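Local coordinates for protein mucus binding proteinn (Lactobacillus reuteri, PDB 4MT5) that probably binds mucin glycoproteins as a cell-wall-anchored surface adhesin, of which this chain is one elongated mucus-binding repeat of ubiquitin-like beta-grasp domains, at residues H94-D97 and E98-T102. Numbering follows the deposited sequence.
Sequences HYVD and ENNQT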
loop_
_atom_site.group_PDB
_atom_site.type_symbol
_atom_site.label_atom_id
_atom_site.label_comp_id
_atom_site.label_asym_id
_atom_site.label_seq_id
_atom_site.Cartn_x
_atom_site.Cartn_y
_atom_site.Cartn_z
ATOM N N HIS A 94 9.469 -27.454 -19.430
ATOM C CA HIS A 94 8.903 -28.665 -20.033
ATOM C C HIS A 94 10.006 -29.551 -20.633
ATOM O O HIS A 94 10.900 -29.066 -21.332
ATOM C CB HIS A 94 7.864 -28.323 -21.113
ATOM C CG HIS A 94 6.671 -27.574 -20.599
ATOM N ND1 HIS A 94 5.849 -28.070 -19.609
ATOM C CD2 HIS A 94 6.157 -26.368 -20.949
ATOM C CE1 HIS A 94 4.884 -27.200 -19.368
ATOM N NE2 HIS A 94 5.051 -26.156 -20.162
ATOM N N TYR A 95 9.938 -30.846 -20.354
ATOM C CA TYR A 95 10.883 -31.796 -20.922
ATOM C C TYR A 95 10.173 -32.777 -21.878
ATOM O O TYR A 95 9.437 -33.656 -21.436
ATOM C CB TYR A 95 11.604 -32.561 -19.803
ATOM C CG TYR A 95 12.347 -31.696 -18.796
ATOM C CD1 TYR A 95 13.581 -31.133 -19.103
ATOM C CD2 TYR A 95 11.821 -31.463 -17.527
ATOM C CE1 TYR A 95 14.268 -30.350 -18.174
ATOM C CE2 TYR A 95 12.500 -30.681 -16.591
ATOM C CZ TYR A 95 13.723 -30.130 -16.922
ATOM O OH TYR A 95 14.394 -29.356 -15.999
ATOM N N VAL A 96 10.399 -32.633 -23.184
ATOM C CA VAL A 96 9.672 -33.436 -24.176
ATOM C C VAL A 96 10.563 -34.237 -25.128
ATOM O O VAL A 96 11.740 -34.455 -24.850
ATOM C CB VAL A 96 8.727 -32.557 -25.017
ATOM C CG1 VAL A 96 7.671 -31.930 -24.133
ATOM C CG2 VAL A 96 9.510 -31.484 -25.751
ATOM N N ASP A 97 9.980 -34.683 -26.243
ATOM C CA ASP A 97 10.726 -35.339 -27.332
ATOM C C ASP A 97 10.358 -34.795 -28.727
ATOM O O ASP A 97 9.921 -33.652 -28.863
ATOM C CB ASP A 97 10.573 -36.866 -27.275
ATOM C CG ASP A 97 9.127 -37.336 -27.448
ATOM O OD1 ASP A 97 8.354 -36.700 -28.203
ATOM O OD2 ASP A 97 8.770 -38.368 -26.834
ATOM N N GLU A 98 10.525 -35.619 -29.757
ATOM C CA GLU A 98 10.245 -35.198 -31.130
ATOM C C GLU A 98 8.750 -35.027 -31.357
ATOM O O GLU A 98 8.314 -34.154 -32.118
ATOM C CB GLU A 98 10.792 -36.223 -32.123
ATOM C CG GLU A 98 12.210 -36.682 -31.828
ATOM C CD GLU A 98 13.246 -35.612 -32.110
ATOM O OE1 GLU A 98 12.885 -34.544 -32.655
ATOM O OE2 GLU A 98 14.430 -35.848 -31.791
ATOM N N ASN A 99 7.973 -35.876 -30.689
ATOM C CA ASN A 99 6.518 -35.850 -30.792
ATOM C C ASN A 99 5.883 -34.958 -29.728
ATOM O O ASN A 99 4.676 -35.038 -29.493
ATOM C CB ASN A 99 5.936 -37.265 -30.666
ATOM C CG ASN A 99 6.736 -38.306 -31.438
ATOM O OD1 ASN A 99 7.588 -37.971 -32.277
ATOM N ND2 ASN A 99 6.461 -39.582 -31.158
ATOM N N ASN A 100 6.702 -34.118 -29.094
ATOM C CA ASN A 100 6.258 -33.268 -27.993
ATOM C C ASN A 100 5.466 -34.073 -26.952
ATOM O O ASN A 100 4.308 -33.771 -26.653
ATOM C CB ASN A 100 5.450 -32.071 -28.518
ATOM C CG ASN A 100 5.195 -31.002 -27.447
ATOM O OD1 ASN A 100 5.306 -31.257 -26.253
ATOM N ND2 ASN A 100 4.837 -29.800 -27.888
ATOM N N GLN A 101 6.104 -35.111 -26.422
ATOM C CA GLN A 101 5.503 -35.966 -25.406
ATOM C C GLN A 101 6.354 -35.929 -24.131
ATOM O O GLN A 101 7.574 -35.760 -24.202
ATOM C CB GLN A 101 5.381 -37.402 -25.933
ATOM C CG GLN A 101 4.410 -37.580 -27.100
ATOM C CD GLN A 101 3.038 -38.079 -26.660
ATOM O OE1 GLN A 101 2.922 -39.058 -25.916
ATOM N NE2 GLN A 101 1.993 -37.400 -27.117
ATOM N N THR A 102 5.714 -36.096 -22.972
ATOM C CA THR A 102 6.385 -35.955 -21.666
ATOM C C THR A 102 7.475 -37.009 -21.398
ATOM O O THR A 102 7.162 -38.191 -21.237
ATOM C CB THR A 102 5.356 -35.983 -20.477
ATOM O OG1 THR A 102 4.409 -34.915 -20.612
ATOM C CG2 THR A 102 6.066 -35.853 -19.133
#
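D97 OD1 reaches into the turn that follows strand 85-96 and takes backbone N-H groups from two residues of E98-T102. Q101 N donates to D97 OD1 at 3.3 Å, with 144° at the hydrogen, from above the carboxylate plane. N99 N also donates to D97 OD1, a weak bond bent to 129° at the hydrogen, which makes a weakly bonded Asx turn overlapping the type I turn below. Both depend on the first torsion of D97: chi1 of 62° tucks CG over its own main chain, with N and C flanking it, and OD1 faces the N-H groups of the turn.

Backbone bonding closes the same bend: D97 to N100 form a type I beta turn, whose N100 N to D97 O hydrogen bond is weak at 3.3 Å. One residue earlier, V96 CA makes a CA-H...O contact of 3.1 Å with Q101 O.

Side-chain packing is lighter. The Q101 chain runs beside D97 and points the same way, bringing its CB to 3.6 Å from D97 OD2, while V96 CG1 meets the amide oxygen N100 OD1 obliquely.

The hairpin carries the chain from strand 85-96 into strand 104-120 within the Muc B2-like domain, and V96 is tied by backbone bonds to strand 174-182. One long bond and one weak one onto OD1 may modestly favour ionised D97 and help hold this largely exposed turn.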